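Local coordinates for glutathione transferase (Phanerochaete chrysosporium, PDB 5O00), which probably transfers glutathione onto electrophilic compounds or reduces them with it, and is seen here with oxidised glutathione and a dinitrophenylene group bound, at residues 7-12 with 59-64; 111-116 with 171-176. One frame throughout, in Å; residues are numbered along the deposited sequence.

Interaction 1 (7-12 with 59-64); sequences FTLFNH and PALIDH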
loop_
_atom_site.group_PDB
_atom_site.type_symbol
_atom_site.label_atom_id
_atom_site.label_comp_id
_atom_site.label_asym_id
_atom_site.label_seq_id
_atom_site.Cartn_x
_atom_site.Cartn_y
_atom_site.Cartn_z
ATOM N N PHE A 7 -13.732 3.611 -20.479
ATOM C CA PHE A 7 -13.620 3.424 -19.039
ATOM C C PHE A 7 -14.717 4.166 -18.286
ATOM O O PHE A 7 -15.176 5.228 -18.713
ATOM C CB PHE A 7 -12.255 3.909 -18.523
ATOM C CG PHE A 7 -11.078 3.181 -19.117
ATOM C CD1 PHE A 7 -10.772 1.893 -18.723
ATOM C CD2 PHE A 7 -10.270 3.794 -20.062
ATOM C CE1 PHE A 7 -9.688 1.224 -19.267
ATOM C CE2 PHE A 7 -9.185 3.129 -20.604
ATOM C CZ PHE A 7 -8.897 1.842 -20.206
ATOM N N THR A 8 -15.137 3.583 -17.163
ATOM C CA THR A 8 -15.808 4.310 -16.091
ATOM C C THR A 8 -14.835 4.397 -14.931
ATOM O O THR A 8 -14.351 3.368 -14.445
ATOM C CB THR A 8 -17.098 3.632 -15.625
ATOM O OG1 THR A 8 -17.996 3.502 -16.728
ATOM C CG2 THR A 8 -17.771 4.453 -14.511
ATOM N N LEU A 9 -14.553 5.615 -14.495
ATOM C CA LEU A 9 -13.784 5.849 -13.284
ATOM C C LEU A 9 -14.766 6.265 -12.199
ATOM O O LEU A 9 -15.382 7.331 -12.290
ATOM C CB LEU A 9 -12.722 6.922 -13.504
ATOM C CG LEU A 9 -11.937 7.337 -12.252
ATOM C CD1 LEU A 9 -11.154 6.153 -11.696
ATOM C CD2 LEU A 9 -11.008 8.514 -12.542
ATOM N N PHE A 10 -14.942 5.413 -11.194
ATOM C CA PHE A 10 -15.656 5.820 -9.990
ATOM C C PHE A 10 -14.693 6.655 -9.155
ATOM O O PHE A 10 -13.635 6.170 -8.740
ATOM C CB PHE A 10 -16.187 4.605 -9.236
ATOM C CG PHE A 10 -17.191 3.805 -10.025
ATOM C CD1 PHE A 10 -18.521 4.187 -10.075
ATOM C CD2 PHE A 10 -16.795 2.685 -10.737
ATOM C CE1 PHE A 10 -19.442 3.457 -10.812
ATOM C CE2 PHE A 10 -17.708 1.953 -11.473
ATOM C CZ PHE A 10 -19.034 2.339 -11.510
ATOM N N ASN A 11 -15.039 7.924 -8.957
ATOM C CA ASN A 11 -14.151 8.936 -8.402
ATOM C C ASN A 11 -14.889 9.676 -7.291
ATOM O O ASN A 11 -16.040 9.370 -6.971
ATOM C CB ASN A 11 -13.694 9.905 -9.506
ATOM C CG ASN A 11 -12.378 10.599 -9.188
ATOM O OD1 ASN A 11 -11.792 10.398 -8.129
ATOM N ND2 ASN A 11 -11.907 11.418 -10.123
ATOM N N HIS A 12 -14.218 10.663 -6.701
ATOM C CA HIS A 12 -14.841 11.534 -5.715
ATOM C C HIS A 12 -14.203 12.912 -5.802
ATOM O O HIS A 12 -13.005 13.045 -6.062
ATOM C CB HIS A 12 -14.715 10.991 -4.288
ATOM C CG HIS A 12 -15.544 11.740 -3.291
ATOM N ND1 HIS A 12 -15.006 12.644 -2.401
ATOM C CD2 HIS A 12 -16.878 11.731 -3.056
ATOM C CE1 HIS A 12 -15.970 13.152 -1.654
ATOM N NE2 HIS A 12 -17.116 12.615 -2.031
ATOM N N PRO A 59 -10.897 4.750 -5.717
ATOM C CA PRO A 59 -11.474 4.537 -7.045
ATOM C C PRO A 59 -11.715 3.076 -7.389
ATOM O O PRO A 59 -11.213 2.157 -6.730
ATOM C CB PRO A 59 -10.415 5.128 -7.973
ATOM C CG PRO A 59 -9.135 4.863 -7.256
ATOM C CD PRO A 59 -9.447 4.991 -5.787
ATOM N N ALA A 60 -12.514 2.890 -8.435
ATOM C CA ALA A 60 -12.612 1.629 -9.151
ATOM C C ALA A 60 -12.706 1.956 -10.634
ATOM O O ALA A 60 -13.214 3.015 -11.015
ATOM C CB ALA A 60 -13.822 0.800 -8.692
ATOM N N LEU A 61 -12.189 1.059 -11.469
ATOM C CA LEU A 61 -12.161 1.259 -12.911
ATOM C C LEU A 61 -12.866 0.102 -13.599
ATOM O O LEU A 61 -12.565 -1.062 -13.319
ATOM C CB LEU A 61 -10.718 1.372 -13.421
ATOM C CG LEU A 61 -10.546 1.771 -14.893
ATOM C CD1 LEU A 61 -10.717 3.277 -15.072
ATOM C CD2 LEU A 61 -9.201 1.316 -15.430
ATOM N N ILE A 62 -13.807 0.425 -14.490
ATOM C CA ILE A 62 -14.426 -0.551 -15.383
ATOM C C ILE A 62 -13.867 -0.335 -16.778
ATOM O O ILE A 62 -13.930 0.779 -17.310
ATOM C CB ILE A 62 -15.959 -0.420 -15.413
ATOM C CG1 ILE A 62 -16.558 -0.414 -14.006
ATOM C CG2 ILE A 62 -16.551 -1.558 -16.265
ATOM C CD1 ILE A 62 -18.069 -0.179 -13.994
ATOM N N ASP A 63 -13.351 -1.399 -17.386
ATOM C CA ASP A 63 -12.838 -1.349 -18.753
ATOM C C ASP A 63 -13.886 -1.964 -19.676
ATOM O O ASP A 63 -13.927 -3.182 -19.870
ATOM C CB ASP A 63 -11.502 -2.074 -18.857
ATOM C CG ASP A 63 -10.849 -1.903 -20.213
ATOM O OD1 ASP A 63 -11.534 -1.439 -21.152
ATOM O OD2 ASP A 63 -9.646 -2.226 -20.338
ATOM N N HIS A 64 -14.720 -1.105 -20.265
ATOM C CA HIS A 64 -15.805 -1.580 -21.118
ATOM C C HIS A 64 -15.299 -2.241 -22.392
ATOM O O HIS A 64 -16.030 -3.026 -23.004
ATOM C CB HIS A 64 -16.720 -0.428 -21.501
ATOM C CG HIS A 64 -17.346 0.262 -20.338
ATOM N ND1 HIS A 64 -18.099 -0.399 -19.393
ATOM C CD2 HIS A 64 -17.345 1.564 -19.975
ATOM C CE1 HIS A 64 -18.530 0.465 -18.493
ATOM N NE2 HIS A 64 -18.088 1.662 -18.828
#
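With CG placed opposite its own carbonyl carbon (chi1 -59°), H64 swings its ring back over the end of the strand pair; T8 has OG1 on the matching branch (chi1 -58°), and H64 NE2 donates to T8 OG1 over 2.8 Å, the hydroxyl lying slightly out of the imidazole plane. The backbones run antiparallel: T8 and I62 form a hydrogen-bonded pair, T8 N to I62 O at 3.1 Å and I62 N to T8 O at 3.0 Å, and F10 N bonds A60 O. On the face carrying T8 and F10, I62 CD1 meets the edge of the F10 ring, 3.3 Å from CE2, while T8 CG2 lies over one face of that ring, toward its rim. On the other face F7 CD1 touches L61 CD2 at 3.7 Å, and F7 CE1 sits beside D63, whose OD2 is bonded to Y85 and Y80. These are the central strands of the thioredoxin-like domain, with cis P59 at the entrance to 60-63. A leucine in place of H64 would probably leave T8 OG1 with E33 as its remaining mate and D68 without its imidazole partner. Set between D68 and a hydroxyl that also bonds E33, the imidazole is likely to carry both protons.

Interaction 2 (111-116 with 171-176); sequences SGQGPY and ISFVIW. With GDS (oxidized glutathione disulfide), chain B; NIN (dinitrophenylene), chain C.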
loop_
_atom_site.group_PDB
_atom_site.type_symbol
_atom_site.label_atom_id
_atom_site.label_comp_id
_atom_site.label_asym_id
_atom_site.label_seq_id
_atom_site.Cartn_x
_atom_site.Cartn_y
_atom_site.Cartn_z
ATOM N N SER A 111 1.354 2.489 0.839
ATOM C CA SER A 111 1.405 2.127 2.250
ATOM C C SER A 111 1.981 3.226 3.128
ATOM O O SER A 111 1.623 3.306 4.307
ATOM C CB SER A 111 2.233 0.850 2.450
ATOM O OG SER A 111 3.608 1.077 2.218
ATOM N N GLY A 112 2.845 4.079 2.574
ATOM C CA GLY A 112 3.570 5.066 3.356
ATOM C C GLY A 112 3.110 6.502 3.182
ATOM O O GLY A 112 3.246 7.303 4.110
ATOM N N GLN A 113 2.588 6.857 2.009
ATOM C CA GLN A 113 2.070 8.209 1.810
ATOM C C GLN A 113 0.567 8.268 2.079
ATOM O O GLN A 113 0.123 8.928 3.023
ATOM C CB GLN A 113 2.373 8.710 0.390
ATOM C CG GLN A 113 1.928 10.170 0.168
ATOM C CD GLN A 113 1.820 10.568 -1.297
ATOM O OE1 GLN A 113 1.229 9.853 -2.111
ATOM N NE2 GLN A 113 2.375 11.728 -1.631
ATOM N N GLY A 114 -0.220 7.580 1.257
ATOM C CA GLY A 114 -1.661 7.679 1.299
ATOM C C GLY A 114 -2.253 7.532 2.689
ATOM O O GLY A 114 -2.974 8.409 3.178
ATOM N N PRO A 115 -1.967 6.409 3.353
ATOM C CA PRO A 115 -2.583 6.180 4.671
ATOM C C PRO A 115 -2.189 7.202 5.726
ATOM O O PRO A 115 -3.045 7.650 6.497
ATOM C CB PRO A 115 -2.099 4.771 5.039
ATOM C CG PRO A 115 -1.799 4.109 3.723
ATOM C CD PRO A 115 -1.264 5.213 2.851
ATOM N N TYR A 116 -0.913 7.581 5.793
ATOM C CA TYR A 116 -0.474 8.486 6.847
ATOM C C TYR A 116 -0.856 9.929 6.542
ATOM O O TYR A 116 -1.264 10.669 7.444
ATOM C CB TYR A 116 1.031 8.337 7.048
ATOM C CG TYR A 116 1.379 6.985 7.637
ATOM C CD1 TYR A 116 1.590 5.883 6.820
ATOM C CD2 TYR A 116 1.454 6.802 9.009
ATOM C CE1 TYR A 116 1.881 4.641 7.352
ATOM C CE2 TYR A 116 1.749 5.559 9.554
ATOM C CZ TYR A 116 1.963 4.481 8.718
ATOM O OH TYR A 116 2.259 3.238 9.236
ATOM N N ILE A 171 3.764 9.865 -10.700
ATOM C CA ILE A 171 2.404 10.394 -10.750
ATOM C C ILE A 171 1.638 10.015 -9.489
ATOM O O ILE A 171 0.861 10.816 -8.958
ATOM C CB ILE A 171 1.684 9.902 -12.021
ATOM C CG1 ILE A 171 2.379 10.442 -13.274
ATOM C CG2 ILE A 171 0.219 10.339 -12.007
ATOM C CD1 ILE A 171 1.859 9.846 -14.579
ATOM N N SER A 172 1.866 8.801 -8.976
ATOM C CA SER A 172 1.074 8.300 -7.853
ATOM C C SER A 172 1.194 9.183 -6.614
ATOM O O SER A 172 0.272 9.209 -5.789
ATOM C CB SER A 172 1.481 6.862 -7.519
ATOM O OG SER A 172 2.736 6.796 -6.862
ATOM N N PHE A 173 2.308 9.905 -6.457
ATOM C CA PHE A 173 2.546 10.733 -5.275
ATOM C C PHE A 173 1.929 12.128 -5.365
ATOM O O PHE A 173 1.871 12.825 -4.345
ATOM C CB PHE A 173 4.052 10.913 -5.035
ATOM C CG PHE A 173 4.741 9.704 -4.471
ATOM C CD1 PHE A 173 4.842 9.518 -3.102
ATOM C CD2 PHE A 173 5.315 8.770 -5.312
ATOM C CE1 PHE A 173 5.487 8.408 -2.585
ATOM C CE2 PHE A 173 5.959 7.660 -4.801
ATOM C CZ PHE A 173 6.045 7.480 -3.437
ATOM N N VAL A 174 1.480 12.553 -6.547
ATOM C CA VAL A 174 1.210 13.970 -6.790
ATOM C C VAL A 174 0.050 14.470 -5.930
ATOM O O VAL A 174 0.165 15.492 -5.245
ATOM C CB VAL A 174 0.944 14.209 -8.289
ATOM C CG1 VAL A 174 0.437 15.627 -8.537
ATOM C CG2 VAL A 174 2.204 13.960 -9.094
ATOM N N ILE A 175 -1.091 13.779 -5.970
ATOM C CA ILE A 175 -2.300 14.376 -5.406
ATOM C C ILE A 175 -2.180 14.518 -3.891
ATOM O O ILE A 175 -2.540 15.559 -3.327
ATOM C CB ILE A 175 -3.552 13.578 -5.828
ATOM C CG1 ILE A 175 -4.830 14.326 -5.420
ATOM C CG2 ILE A 175 -3.547 12.161 -5.252
ATOM C CD1 ILE A 175 -5.009 15.686 -6.096
ATOM N N TRP A 176 -1.648 13.502 -3.204
ATOM C CA TRP A 176 -1.472 13.635 -1.759
ATOM C C TRP A 176 -0.385 14.647 -1.409
ATOM O O TRP A 176 -0.487 15.330 -0.382
ATOM C CB TRP A 176 -1.160 12.279 -1.124
ATOM C CG TRP A 176 -2.385 11.463 -0.786
ATOM C CD1 TRP A 176 -2.768 10.281 -1.356
ATOM C CD2 TRP A 176 -3.382 11.771 0.202
ATOM N NE1 TRP A 176 -3.935 9.836 -0.783
ATOM C CE2 TRP A 176 -4.334 10.734 0.174
ATOM C CE3 TRP A 176 -3.563 12.826 1.101
ATOM C CZ2 TRP A 176 -5.445 10.718 1.014
ATOM C CZ3 TRP A 176 -4.667 12.808 1.935
ATOM C CH2 TRP A 176 -5.593 11.762 1.886
HETATM N N1 GDS B . -5.720 2.461 -0.857
HETATM C CA1 GDS B . -6.987 2.864 -1.439
HETATM C C1 GDS B . -6.743 3.358 -2.849
HETATM O OE1 GDS B . -5.705 4.024 -3.101
HETATM O OE2 GDS B . -7.580 3.105 -3.750
HETATM C CB1 GDS B . -7.595 4.014 -0.645
HETATM C CG1 GDS B . -8.872 4.471 -1.345
HETATM C CD1 GDS B . -9.612 5.462 -0.450
HETATM O O1 GDS B . -9.189 5.750 0.625
HETATM N N2 GDS B . -10.844 6.029 -0.962
HETATM C CA2 GDS B . -11.635 6.974 -0.197
HETATM C C2 GDS B . -13.023 6.387 0.051
HETATM O O2 GDS B . -13.551 5.742 -0.793
HETATM C CB2 GDS B . -11.809 8.259 -1.001
HETATM S SG2 GDS B . -10.256 9.181 -0.973
HETATM N N3 GDS B . -13.706 6.621 1.310
HETATM C CA3 GDS B . -15.029 6.066 1.538
HETATM C C3 GDS B . -15.175 5.689 3.009
HETATM O OE3 GDS B . -14.189 5.803 3.782
HETATM O OE4 GDS B . -16.276 5.265 3.448
HETATM N N4 GDS B . -7.184 7.193 2.372
HETATM C CA4 GDS B . -5.933 6.620 2.814
HETATM C C4 GDS B . -5.088 6.288 1.587
HETATM O OE5 GDS B . -4.371 5.261 1.584
HETATM O OE6 GDS B . -5.113 7.041 0.581
HETATM C C5 GDS B . -7.867 8.175 3.186
HETATM O O5 GDS B . -7.412 8.533 4.222
HETATM C CA5 GDS B . -9.178 8.746 2.672
HETATM N N5 GDS B . -9.960 9.194 3.799
HETATM C CB5 GDS B . -8.881 9.926 1.755
HETATM S SG5 GDS B . -10.361 10.328 0.787
HETATM C CA6 GDS B . -12.481 6.793 6.138
HETATM C C6 GDS B . -11.753 7.050 7.458
HETATM O OE7 GDS B . -12.358 6.931 8.554
HETATM O OE8 GDS B . -10.541 7.388 7.451
HETATM N N6 GDS B . -13.512 5.786 6.327
HETATM C CB6 GDS B . -13.121 8.090 5.641
HETATM C CG6 GDS B . -12.051 9.108 5.256
HETATM C CD6 GDS B . -11.254 8.607 4.057
HETATM O O6 GDS B . -11.687 7.759 3.346
HETATM C C1 NIN C . -7.550 15.924 3.764
HETATM C C2 NIN C . -8.177 15.227 2.748
HETATM N N2 NIN C . -8.505 13.837 2.981
HETATM O O21 NIN C . -7.947 13.191 4.094
HETATM O O22 NIN C . -9.226 13.255 2.256
HETATM C C3 NIN C . -8.477 15.858 1.550
HETATM C C4 NIN C . -8.138 17.194 1.390
HETATM N N4 NIN C . -8.418 17.910 0.164
HETATM O O41 NIN C . -9.138 17.307 -0.878
HETATM O O42 NIN C . -8.021 19.010 0.060
HETATM C C5 NIN C . -7.509 17.887 2.408
HETATM C C6 NIN C . -7.213 17.256 3.598
HETATM O O HOH W 1 -0.714 10.765 -3.972
#
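G114 lies over one face of the W176 indole, its CA 4.0 Å from the centroid of the five-membered ring in a CH-pi contact. At the ring's edge, in plane, the dinitrophenylene oxygen NIN O21 stands 3.5 Å from W176 CH2. The Q113 amide is turned 56° from the indole and 60° from the F173 ring, with CD against W176 CB at 3.4 Å and NE2 at the edge of F173. CG anti to the backbone N (chi1 -176°) and an extended chain carry that amide across to the other segment, where Q113 NE2 gives F173 O a nearly straight bond of 3.0 Å, on a carbonyl lone pair. In the all-helical C-terminal domain of the glutathione transferase fold, this joins the long helix 96-126 to the passage from helix 168-172 into helix 174-184. Q113 OE1, bonded to Q109 NE2, also accepts from a water at 2.8 Å; the same water donates to S172 O and accepts from W176 N. W176 NE1 has N17 OD1 as its main partner and makes only a weak bond, 3.3 Å, to GDS OE6. Without a side chain at G114, the glycyl carboxylate of the disulfide can settle against the backbone, GDS C4 being 3.3 Å from G114 C.

Overall arrangement
Interactions 1 and 2 follow one another along the chain, one in the thioredoxin-like domain and the other in the helical domain. Their centres are 19 Å apart and their nearest atoms about 8 Å, without touching; bound oxidised glutathione spans the cleft between them. P59 of interaction 1 comes within about 3 Å of the disulfide at a gamma-glutamyl carboxylate, next to I58 O, E73 and S74, which bond the ligand, whereas G114 and W176 meet a glycyl carboxylate at its other half. N17 ties the sides together, bonding W176 through OD1 and the ligand through ND2. S111 of the second subunit also bonds this ligand, so the site draws on both chains of the dimer.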